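Local coordinates for fatty-acid-binding protein 1 (Arabidopsis thaliana, PDB 4DOO) that binds fatty acids, preferring saturated ones, within a chalcone-isomerase fold, and may take part in alpha-linolenic acid metabolism in the chloroplast, at residues 114-118 with 175-180; 88-94 with 142-148; 104-108 with 130-135. The contacts are given in a common frame with arbitrary orientation. Residue numbers count along the deposited sequence, not the author numbering.

Contact 1. Residues 114-118 with 175-180; sequences RLKKF and RSILDL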
loop_
_atom_site.group_PDB
_atom_site.type_symbol
_atom_site.label_atom_id
_atom_site.label_comp_id
_atom_site.label_asym_id
_atom_site.label_seq_id
_atom_site.Cartn_x
_atom_site.Cartn_y
_atom_site.Cartn_z
ATOM N N ARG A 114 3.869 3.541 12.612
ATOM C CA ARG A 114 2.751 4.313 12.088
ATOM C C ARG A 114 1.536 4.328 13.007
ATOM O O ARG A 114 0.862 5.354 13.129
ATOM C CB ARG A 114 2.370 3.802 10.696
ATOM C CG ARG A 114 3.415 4.107 9.622
ATOM C CD ARG A 114 3.651 5.609 9.480
ATOM N NE ARG A 114 4.486 5.952 8.330
ATOM C CZ ARG A 114 5.797 5.742 8.255
ATOM N NH1 ARG A 114 6.447 5.182 9.265
ATOM N NH2 ARG A 114 6.461 6.099 7.165
ATOM N N LEU A 115 1.258 3.203 13.663
ATOM C CA LEU A 115 0.127 3.126 14.576
ATOM C C LEU A 115 0.261 4.110 15.738
ATOM O O LEU A 115 -0.719 4.737 16.139
ATOM C CB LEU A 115 -0.030 1.705 15.122
ATOM C CG LEU A 115 -0.552 0.659 14.138
ATOM C CD1 LEU A 115 -0.594 -0.706 14.807
ATOM C CD2 LEU A 115 -1.941 1.065 13.659
ATOM N N LYS A 116 1.468 4.248 16.280
ATOM C CA LYS A 116 1.676 5.173 17.390
ATOM C C LYS A 116 1.698 6.606 16.876
ATOM O O LYS A 116 1.444 7.552 17.622
ATOM C CB LYS A 116 2.996 4.888 18.109
ATOM C CG LYS A 116 3.181 5.756 19.345
ATOM C CD LYS A 116 4.612 5.770 19.843
ATOM C CE LYS A 116 4.748 6.723 21.021
ATOM N NZ LYS A 116 6.168 6.945 21.401
ATOM N N LYS A 117 2.006 6.755 15.594
ATOM C CA LYS A 117 2.069 8.065 14.968
ATOM C C LYS A 117 0.668 8.634 14.775
ATOM O O LYS A 117 0.459 9.839 14.898
ATOM C CB LYS A 117 2.755 7.959 13.607
ATOM C CG LYS A 117 3.186 9.284 13.009
ATOM C CD LYS A 117 4.664 9.548 13.267
ATOM C CE LYS A 117 5.536 8.519 12.557
ATOM N NZ LYS A 117 6.991 8.806 12.705
ATOM N N PHE A 118 -0.290 7.759 14.484
ATOM C CA PHE A 118 -1.665 8.178 14.237
ATOM C C PHE A 118 -2.697 7.807 15.300
ATOM O O PHE A 118 -3.763 8.415 15.362
ATOM C CB PHE A 118 -2.132 7.610 12.895
ATOM C CG PHE A 118 -1.347 8.111 11.714
ATOM C CD1 PHE A 118 -1.194 7.317 10.582
ATOM C CD2 PHE A 118 -0.773 9.381 11.725
ATOM C CE1 PHE A 118 -0.479 7.779 9.476
ATOM C CE2 PHE A 118 -0.058 9.853 10.624
ATOM C CZ PHE A 118 0.089 9.050 9.498
ATOM N N ARG A 175 -5.176 3.242 7.624
ATOM C CA ARG A 175 -4.432 4.481 7.439
ATOM C C ARG A 175 -2.934 4.269 7.638
ATOM O O ARG A 175 -2.116 4.740 6.843
ATOM C CB ARG A 175 -4.930 5.522 8.440
ATOM C CG ARG A 175 -4.471 6.929 8.170
ATOM C CD ARG A 175 -5.096 7.457 6.895
ATOM N NE ARG A 175 -5.056 8.912 6.852
ATOM C CZ ARG A 175 -3.940 9.631 6.881
ATOM N NH1 ARG A 175 -2.755 9.038 6.948
ATOM N NH2 ARG A 175 -4.013 10.949 6.857
ATOM N N SER A 176 -2.578 3.565 8.707
ATOM C CA SER A 176 -1.177 3.307 9.024
ATOM C C SER A 176 -0.448 2.532 7.933
ATOM O O SER A 176 0.639 2.923 7.503
ATOM C CB SER A 176 -1.073 2.549 10.349
ATOM O OG SER A 176 -1.621 3.307 11.414
ATOM N N ILE A 177 -1.043 1.434 7.487
ATOM C CA ILE A 177 -0.421 0.622 6.448
ATOM C C ILE A 177 -0.265 1.406 5.147
ATOM O O ILE A 177 0.821 1.447 4.572
ATOM C CB ILE A 177 -1.230 -0.671 6.206
ATOM C CG1 ILE A 177 -1.129 -1.567 7.445
ATOM C CG2 ILE A 177 -0.693 -1.414 4.992
ATOM C CD1 ILE A 177 -1.959 -2.824 7.375
ATOM N N LEU A 178 -1.343 2.037 4.691
ATOM C CA LEU A 178 -1.290 2.824 3.462
ATOM C C LEU A 178 -0.269 3.949 3.544
ATOM O O LEU A 178 0.343 4.305 2.543
ATOM C CB LEU A 178 -2.658 3.424 3.144
ATOM C CG LEU A 178 -3.723 2.493 2.570
ATOM C CD1 LEU A 178 -5.030 3.258 2.408
ATOM C CD2 LEU A 178 -3.251 1.947 1.226
ATOM N N ASP A 179 -0.084 4.510 4.736
ATOM C CA ASP A 179 0.862 5.612 4.902
ATOM C C ASP A 179 2.292 5.205 4.571
ATOM O O ASP A 179 3.103 6.043 4.179
ATOM C CB ASP A 179 0.798 6.173 6.330
ATOM C CG ASP A 179 1.509 7.512 6.459
ATOM O OD1 ASP A 179 2.633 7.555 7.007
ATOM O OD2 ASP A 179 0.943 8.523 5.992
ATOM N N LEU A 180 2.599 3.919 4.724
ATOM C CA LEU A 180 3.939 3.416 4.434
ATOM C C LEU A 180 4.260 3.498 2.952
ATOM O O LEU A 180 5.420 3.619 2.564
ATOM C CB LEU A 180 4.069 1.949 4.865
ATOM C CG LEU A 180 4.002 1.650 6.359
ATOM C CD1 LEU A 180 4.009 0.138 6.581
ATOM C CD2 LEU A 180 5.188 2.312 7.057
HETATM O O HOH W 1 4.876 8.410 5.585
#
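Two helices of the chalcone-isomerase fold cross here, the C-terminal end of helix 100-118 meeting helix 171-182 in a steep helix-helix contact fastened by a salt bridge. The short axes pass 9.1 Å apart with 116° between their N-to-C directions, so the helices share one place of close approach instead of running alongside each other. That place is Arg114 against Ser176, whose CA atoms lie 5.1 Å apart and whose CB atoms lie 3.7 Å apart; a small serine lets the backbones come this near. The Ser176 hydroxyl is spent within its own helix, on the carbonyl of Leu172, and Leu115 CD2 packs on Ser176 OG at 3.2 Å.

On one side of the crossing an apolar side chain packs on the arginine. Leu180 CD2 lies over a face of the Arg114 guanidinium and touches Arg114 CG at 3.6 Å. Leu180 also lines the pocket of the bound lauric acid, close to the dodecanoate-binding Ser110, so the crossing adjoins the wall of the fatty-acid site. Toward the solvent, Phe118 lays its ring edge against the Asp179 carboxylate, with CE1 3.6 Å from Asp179 CG. Arg175, whose main salt-bridge partner is Asp78 of helix 76-82, joins the network only through a long approach, NH1 to Asp179 OD2 at 3.9 Å. The central bond of the network runs from Arg114 NE to Asp179 OD1 at 2.8 Å, and water 1 bridges the same pair, accepting from Arg114 NH2 at 3.2 Å and donating to Asp179 OD1 at 2.8 Å.

Contact 2. Residues 88-94 with 142-148; sequences TIRLQIV and RNSTIDL
Residues 88-93 and 145-148 are extended, antiparallel neighbours, their axes 4.7 Å apart and 163° between N-to-C directions. Ile89-Leu148 and Leu91-Ile146 are hydrogen-bonded pairs, each with CA atoms 5.0 Å apart; Arg90-Asp147 (CA-CA 4.5 Å) and Gln92-Thr145 (CA-CA 4.6 Å) are non-hydrogen-bonded pairs. Ile89 N reaches Leu148 O at 2.7 Å and Leu148 N reaches Ile89 O at 2.9 Å; Leu91 N to Ile146 O and Ile146 N to Leu91 O repeat these lengths. Beyond the regular ladder the backbones stay joined, Ile93 N to Ser144 O at 2.9 Å and Asn143 N to Ile93 O at 2.8 Å, with Asn143 at positive phi (81°/3°). Arg142, extended with chi1 to chi3 all t, closes this end by donating from NH1 to Val94 O at 2.7 Å.

Side chains alternate between two faces. Arg90 (chi1 t, chi2 t, chi3 m) and Asp147 (chi1 m) form a two-pronged salt bridge, NE to OD1 at 3.0 Å and NH2 to OD2 at 3.1 Å, beside Gln92 and Thr145. Water 2 donates to Gln92 OE1 at 2.9 Å and Asn143 O at 3.1 Å, while Gln92 NE2 is hydrogen-bonded to the carbonyl of Ser13 on strand 13-18. Ile89, Leu91, Ile146 and Leu148 form the other, apolar face, with Leu91 CD1 3.8 Å from Leu148 CG; Ile93 CG1 extends it, 4.1 Å from Ile146 CD1. Helix 171-182 packs on this face, Leu148 touches lauric acid, and Leu91 contacts the dodecanoate-binding Tyr43. One polar face and one face turned to helices and ligand characterise these central strands of the antiparallel sheet in the chalcone-isomerase fold.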
loop_
_atom_site.group_PDB
_atom_site.type_symbol
_atom_site.label_atom_id
_atom_site.label_comp_id
_atom_site.label_asym_id
_atom_site.label_seq_id
_atom_site.Cartn_x
_atom_site.Cartn_y
_atom_site.Cartn_z
ATOM N N THR A 88 -5.843 -1.417 -3.184
ATOM C CA THR A 88 -5.133 -2.679 -3.062
ATOM C C THR A 88 -3.642 -2.401 -3.161
ATOM O O THR A 88 -3.205 -1.595 -3.987
ATOM C CB THR A 88 -5.500 -3.677 -4.190
ATOM O OG1 THR A 88 -6.865 -4.079 -4.057
ATOM C CG2 THR A 88 -4.614 -4.926 -4.109
ATOM N N ILE A 89 -2.877 -3.047 -2.288
ATOM C CA ILE A 89 -1.426 -2.940 -2.308
ATOM C C ILE A 89 -0.981 -4.371 -2.588
ATOM O O ILE A 89 -1.165 -5.252 -1.750
ATOM C CB ILE A 89 -0.831 -2.515 -0.940
ATOM C CG1 ILE A 89 -1.359 -1.140 -0.528
ATOM C CG2 ILE A 89 0.693 -2.497 -1.027
ATOM C CD1 ILE A 89 -1.031 -0.039 -1.512
ATOM N N ARG A 90 -0.443 -4.617 -3.775
ATOM C CA ARG A 90 0.025 -5.957 -4.105
ATOM C C ARG A 90 1.533 -6.031 -3.937
ATOM O O ARG A 90 2.274 -5.254 -4.545
ATOM C CB ARG A 90 -0.355 -6.329 -5.541
ATOM C CG ARG A 90 0.339 -7.590 -6.042
ATOM C CD ARG A 90 -0.293 -8.087 -7.331
ATOM N NE ARG A 90 -1.680 -8.490 -7.111
ATOM C CZ ARG A 90 -2.464 -9.012 -8.047
ATOM N NH1 ARG A 90 -2.000 -9.198 -9.277
ATOM N NH2 ARG A 90 -3.712 -9.346 -7.750
ATOM N N LEU A 91 1.979 -6.957 -3.091
ATOM C CA LEU A 91 3.400 -7.147 -2.838
ATOM C C LEU A 91 3.858 -8.427 -3.515
ATOM O O LEU A 91 3.143 -9.426 -3.495
ATOM C CB LEU A 91 3.685 -7.291 -1.335
ATOM C CG LEU A 91 3.325 -6.195 -0.339
ATOM C CD1 LEU A 91 1.824 -6.162 -0.133
ATOM C CD2 LEU A 91 4.029 -6.472 0.981
ATOM N N GLN A 92 5.044 -8.387 -4.113
ATOM C CA GLN A 92 5.635 -9.561 -4.749
ATOM C C GLN A 92 7.051 -9.659 -4.197
ATOM O O GLN A 92 7.888 -8.784 -4.447
ATOM C CB GLN A 92 5.655 -9.417 -6.273
ATOM C CG GLN A 92 4.272 -9.487 -6.903
ATOM C CD GLN A 92 4.331 -9.509 -8.414
ATOM O OE1 GLN A 92 4.857 -10.448 -9.010
ATOM N NE2 GLN A 92 3.796 -8.470 -9.040
ATOM N N ILE A 93 7.306 -10.717 -3.434
ATOM C CA ILE A 93 8.600 -10.920 -2.790
ATOM C C ILE A 93 9.759 -11.075 -3.763
ATOM O O ILE A 93 9.737 -11.942 -4.636
ATOM C CB ILE A 93 8.559 -12.153 -1.843
ATOM C CG1 ILE A 93 7.396 -12.008 -0.855
ATOM C CG2 ILE A 93 9.878 -12.286 -1.082
ATOM C CD1 ILE A 93 7.443 -10.743 -0.016
ATOM N N VAL A 94 10.773 -10.231 -3.589
ATOM C CA VAL A 94 11.963 -10.241 -4.432
ATOM C C VAL A 94 13.138 -10.991 -3.788
ATOM O O VAL A 94 13.727 -11.882 -4.408
ATOM C CB VAL A 94 12.411 -8.793 -4.758
ATOM C CG1 VAL A 94 13.732 -8.803 -5.511
ATOM C CG2 VAL A 94 11.335 -8.095 -5.584
ATOM N N ARG A 142 10.712 -16.103 -2.485
ATOM C CA ARG A 142 10.721 -15.176 -3.606
ATOM C C ARG A 142 9.559 -15.552 -4.522
ATOM O O ARG A 142 9.239 -16.735 -4.677
ATOM C CB ARG A 142 12.048 -15.297 -4.369
ATOM C CG ARG A 142 12.154 -14.462 -5.647
ATOM C CD ARG A 142 13.475 -14.769 -6.346
ATOM N NE ARG A 142 13.578 -14.236 -7.705
ATOM C CZ ARG A 142 13.836 -12.966 -8.007
ATOM N NH1 ARG A 142 14.017 -12.073 -7.045
ATOM N NH2 ARG A 142 13.933 -12.594 -9.278
ATOM N N ASN A 143 8.928 -14.537 -5.104
ATOM C CA ASN A 143 7.794 -14.687 -6.014
ATOM C C ASN A 143 6.446 -14.885 -5.321
ATOM O O ASN A 143 5.428 -15.090 -5.988
ATOM C CB ASN A 143 8.045 -15.819 -7.019
ATOM C CG ASN A 143 9.240 -15.547 -7.910
ATOM O OD1 ASN A 143 9.358 -14.470 -8.494
ATOM N ND2 ASN A 143 10.132 -16.523 -8.024
ATOM N N SER A 144 6.434 -14.834 -3.991
ATOM C CA SER A 144 5.177 -14.964 -3.250
ATOM C C SER A 144 4.432 -13.649 -3.465
ATOM O O SER A 144 5.060 -12.595 -3.561
ATOM C CB SER A 144 5.432 -15.147 -1.748
ATOM O OG SER A 144 6.156 -16.335 -1.477
ATOM N N THR A 145 3.107 -13.710 -3.549
ATOM C CA THR A 145 2.303 -12.506 -3.749
ATOM C C THR A 145 1.350 -12.301 -2.577
ATOM O O THR A 145 0.625 -13.218 -2.186
ATOM C CB THR A 145 1.456 -12.589 -5.043
ATOM O OG1 THR A 145 2.321 -12.655 -6.184
ATOM C CG2 THR A 145 0.557 -11.370 -5.173
ATOM N N ILE A 146 1.362 -11.099 -2.011
ATOM C CA ILE A 146 0.481 -10.770 -0.897
ATOM C C ILE A 146 -0.347 -9.568 -1.305
ATOM O O ILE A 146 0.190 -8.577 -1.802
ATOM C CB ILE A 146 1.264 -10.392 0.382
ATOM C CG1 ILE A 146 2.152 -11.555 0.830
ATOM C CG2 ILE A 146 0.291 -10.008 1.492
ATOM C CD1 ILE A 146 3.408 -11.725 -0.003
ATOM N N ASP A 147 -1.656 -9.660 -1.100
ATOM C CA ASP A 147 -2.554 -8.566 -1.438
ATOM C C ASP A 147 -3.181 -7.957 -0.192
ATOM O O ASP A 147 -3.925 -8.627 0.529
ATOM C CB ASP A 147 -3.664 -9.055 -2.373
ATOM C CG ASP A 147 -3.262 -9.013 -3.830
ATOM O OD1 ASP A 147 -2.108 -8.632 -4.124
ATOM O OD2 ASP A 147 -4.106 -9.358 -4.687
ATOM N N LEU A 148 -2.864 -6.691 0.062
ATOM C CA LEU A 148 -3.427 -5.974 1.198
ATOM C C LEU A 148 -4.515 -5.096 0.603
ATOM O O LEU A 148 -4.244 -4.263 -0.264
ATOM C CB LEU A 148 -2.372 -5.084 1.867
ATOM C CG LEU A 148 -1.030 -5.700 2.269
ATOM C CD1 LEU A 148 -0.105 -4.597 2.783
ATOM C CD2 LEU A 148 -1.240 -6.764 3.328
HETATM O O HOH W 2 5.308 -13.281 -8.462
#

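Contact 3. Residues 104-108 with 130-135; sequences RNAFQ and FTSLFK. With DAO (lauric acid), chain C; DAO (lauric acid), chain D.
Residues 104-108 are helix; 130-131 lie on helix 124-131, and the backbone stays tightly wound through 135: Leu133 N bonds to Phe130 O and Phe134 N to Thr131 O, each at 3.0 Å, and Lys135 N to Ser132 O at 3.2 Å. The nearest CA atoms, Arg104 and Thr131, are 7.4 Å apart, so side chains bridge the gap.

Polar contacts centre on Arg104 (chi1 m, chi2 and chi3 t), which donates from NH2 to Phe134 O at 2.7 Å. Water 3 accepts weakly from Arg104 NE at 2.8 Å and donates to Thr131 O at 2.7 Å.

Aromatic contacts form a cluster. Phe107 (chi1 p) receives the edge of Phe130 (chi1 t) in an offset edge-to-face pair, centroids 5.5 Å apart and planes at 83°; Phe134 (chi1 m) meets Phe107 obliquely at the same centroid separation.

Phe107, Phe130 and Phe134 line part of the lauric acid pocket, along the acyl chain. Chain C's C8 lies over the Phe134 face, 3.7 Å from CE2, while C6 is 3.9 Å from Phe130 CZ. Ala106 CB is 3.5 Å from C8 of chain D's lauric acid.

The cluster joins helices 100-118 and 124-131, while Phe130 and Phe134 pack on strand 155-160.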
loop_
_atom_site.group_PDB
_atom_site.type_symbol
_atom_site.label_atom_id
_atom_site.label_comp_id
_atom_site.label_asym_id
_atom_site.label_seq_id
_atom_site.Cartn_x
_atom_site.Cartn_y
_atom_site.Cartn_z
ATOM N N ARG A 104 8.414 -10.781 10.513
ATOM C CA ARG A 104 7.450 -10.373 11.531
ATOM C C ARG A 104 7.954 -9.176 12.323
ATOM O O ARG A 104 7.209 -8.228 12.570
ATOM C CB ARG A 104 7.144 -11.539 12.475
ATOM C CG ARG A 104 6.162 -12.523 11.877
ATOM C CD ARG A 104 6.042 -13.807 12.674
ATOM N NE ARG A 104 5.005 -14.657 12.098
ATOM C CZ ARG A 104 5.035 -15.986 12.090
ATOM N NH1 ARG A 104 6.060 -16.635 12.632
ATOM N NH2 ARG A 104 4.040 -16.665 11.530
ATOM N N ASN A 105 9.220 -9.222 12.720
ATOM C CA ASN A 105 9.807 -8.120 13.471
ATOM C C ASN A 105 9.830 -6.850 12.623
ATOM O O ASN A 105 9.608 -5.751 13.132
ATOM C CB ASN A 105 11.230 -8.479 13.914
ATOM C CG ASN A 105 11.251 -9.352 15.158
ATOM O OD1 ASN A 105 10.286 -10.058 15.454
ATOM N ND2 ASN A 105 12.362 -9.316 15.889
ATOM N N ALA A 106 10.079 -7.007 11.326
ATOM C CA ALA A 106 10.137 -5.867 10.416
ATOM C C ALA A 106 8.802 -5.159 10.220
ATOM O O ALA A 106 8.748 -3.926 10.281
ATOM C CB ALA A 106 10.701 -6.298 9.063
ATOM N N PHE A 107 7.722 -5.904 9.977
ATOM C CA PHE A 107 6.443 -5.228 9.786
ATOM C C PHE A 107 5.831 -4.781 11.113
ATOM O O PHE A 107 4.994 -3.885 11.141
ATOM C CB PHE A 107 5.457 -6.077 8.948
ATOM C CG PHE A 107 4.897 -7.292 9.647
ATOM C CD1 PHE A 107 4.041 -7.163 10.737
ATOM C CD2 PHE A 107 5.172 -8.566 9.161
ATOM C CE1 PHE A 107 3.465 -8.283 11.332
ATOM C CE2 PHE A 107 4.600 -9.698 9.751
ATOM C CZ PHE A 107 3.746 -9.554 10.836
ATOM N N GLN A 108 6.255 -5.386 12.216
ATOM C CA GLN A 108 5.736 -4.964 13.510
ATOM C C GLN A 108 6.325 -3.589 13.807
ATOM O O GLN A 108 5.665 -2.732 14.397
ATOM C CB GLN A 108 6.108 -5.973 14.598
ATOM C CG GLN A 108 5.159 -7.161 14.629
ATOM C CD GLN A 108 5.720 -8.360 15.370
ATOM O OE1 GLN A 108 5.021 -9.350 15.582
ATOM N NE2 GLN A 108 6.987 -8.282 15.757
ATOM N N PHE A 130 -3.193 -7.815 13.605
ATOM C CA PHE A 130 -2.618 -7.806 12.262
ATOM C C PHE A 130 -1.616 -8.953 12.165
ATOM O O PHE A 130 -1.654 -9.755 11.232
ATOM C CB PHE A 130 -1.910 -6.477 11.988
ATOM C CG PHE A 130 -1.276 -6.397 10.627
ATOM C CD1 PHE A 130 -2.057 -6.448 9.476
ATOM C CD2 PHE A 130 0.104 -6.277 10.495
ATOM C CE1 PHE A 130 -1.471 -6.382 8.206
ATOM C CE2 PHE A 130 0.700 -6.209 9.235
ATOM C CZ PHE A 130 -0.092 -6.262 8.089
ATOM N N THR A 131 -0.723 -9.025 13.145
ATOM C CA THR A 131 0.290 -10.074 13.196
ATOM C C THR A 131 -0.338 -11.466 13.102
ATOM O O THR A 131 0.153 -12.333 12.372
ATOM C CB THR A 131 1.093 -9.997 14.515
ATOM O OG1 THR A 131 1.793 -8.748 14.577
ATOM C CG2 THR A 131 2.100 -11.146 14.601
ATOM N N SER A 132 -1.421 -11.673 13.846
ATOM C CA SER A 132 -2.110 -12.959 13.869
ATOM C C SER A 132 -2.587 -13.429 12.499
ATOM O O SER A 132 -2.816 -14.620 12.295
ATOM C CB SER A 132 -3.301 -12.908 14.833
ATOM O OG SER A 132 -2.866 -12.700 16.166
ATOM N N LEU A 133 -2.746 -12.501 11.565
ATOM C CA LEU A 133 -3.191 -12.864 10.226
ATOM C C LEU A 133 -2.168 -13.772 9.543
ATOM O O LEU A 133 -2.513 -14.556 8.656
ATOM C CB LEU A 133 -3.410 -11.610 9.374
ATOM C CG LEU A 133 -4.506 -10.623 9.796
ATOM C CD1 LEU A 133 -4.516 -9.443 8.831
ATOM C CD2 LEU A 133 -5.865 -11.315 9.802
ATOM N N PHE A 134 -0.912 -13.674 9.964
ATOM C CA PHE A 134 0.147 -14.479 9.359
ATOM C C PHE A 134 0.690 -15.556 10.293
ATOM O O PHE A 134 1.792 -16.066 10.088
ATOM C CB PHE A 134 1.299 -13.578 8.904
ATOM C CG PHE A 134 0.850 -12.334 8.193
ATOM C CD1 PHE A 134 0.513 -11.191 8.913
ATOM C CD2 PHE A 134 0.735 -12.310 6.809
ATOM C CE1 PHE A 134 0.067 -10.041 8.264
ATOM C CE2 PHE A 134 0.288 -11.165 6.149
ATOM C CZ PHE A 134 -0.047 -10.030 6.878
ATOM N N LYS A 135 -0.092 -15.908 11.308
ATOM C CA LYS A 135 0.318 -16.913 12.285
ATOM C C LYS A 135 0.578 -18.303 11.697
ATOM O O LYS A 135 1.360 -19.072 12.252
ATOM C CB LYS A 135 -0.734 -17.020 13.393
ATOM C CG LYS A 135 -2.114 -17.422 12.895
ATOM C CD LYS A 135 -3.145 -17.412 14.020
ATOM C CE LYS A 135 -2.808 -18.433 15.096
ATOM N NZ LYS A 135 -2.766 -19.820 14.550
HETATM O O1 DAO C . 7.676 -3.361 6.563
HETATM O O2 DAO C . 7.439 -3.539 4.378
HETATM C C1 DAO C . 6.962 -3.435 5.533
HETATM C C2 DAO C . 5.459 -3.412 5.693
HETATM C C3 DAO C . 4.883 -4.775 5.348
HETATM C C4 DAO C . 3.386 -4.844 5.683
HETATM C C5 DAO C . 2.741 -6.087 5.066
HETATM C C6 DAO C . 2.989 -7.327 5.920
HETATM C C7 DAO C . 2.940 -8.596 5.085
HETATM C C8 DAO C . 3.630 -9.733 5.822
HETATM C C9 DAO C . 3.741 -10.970 4.948
HETATM C C10 DAO C . 4.360 -12.121 5.734
HETATM C C11 DAO C . 3.863 -13.463 5.207
HETATM C C12 DAO C . 4.636 -14.602 5.835
HETATM O O1 DAO D . 20.041 -8.976 6.048
HETATM O O2 DAO D . 18.828 -10.658 5.310
HETATM C C1 DAO D . 18.987 -9.440 5.554
HETATM C C2 DAO D . 17.858 -8.483 5.237
HETATM C C3 DAO D . 16.832 -8.492 6.366
HETATM C C4 DAO D . 15.413 -8.539 5.814
HETATM C C5 DAO D . 14.690 -7.216 6.050
HETATM C C6 DAO D . 13.291 -7.451 6.600
HETATM C C7 DAO D . 12.235 -6.782 5.726
HETATM C C8 DAO D . 10.931 -7.567 5.763
HETATM C C9 DAO D . 9.739 -6.696 5.380
HETATM C C10 DAO D . 8.922 -7.361 4.273
HETATM C C11 DAO D . 7.534 -7.750 4.763
HETATM C C12 DAO D . 6.817 -8.601 3.734
HETATM O O HOH W 3 2.289 -13.989 12.494
#

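All three contacts border the fatty-acid pocket, and all are partly buried; contact 3 lies farthest from the chain's centre, its own centre about 16 Å away against 10 and 11 Å for the centres of contacts 2 and 1. Contact 2 is the sheet element, built on a backbone ladder; contacts 1 and 3 share helix 100-118 and depend on side chains, a charged network at its C-terminal end in contact 1 and an aromatic cluster earlier along it in contact 3. Contact 1 joins both others through helix 171-182: Ile177 CG2 packs on Leu148 CD1 at 3.9 Å, and Ile177 CD1 on Phe130 CE1 at 3.7 Å. Contacts 2 and 3 do not touch.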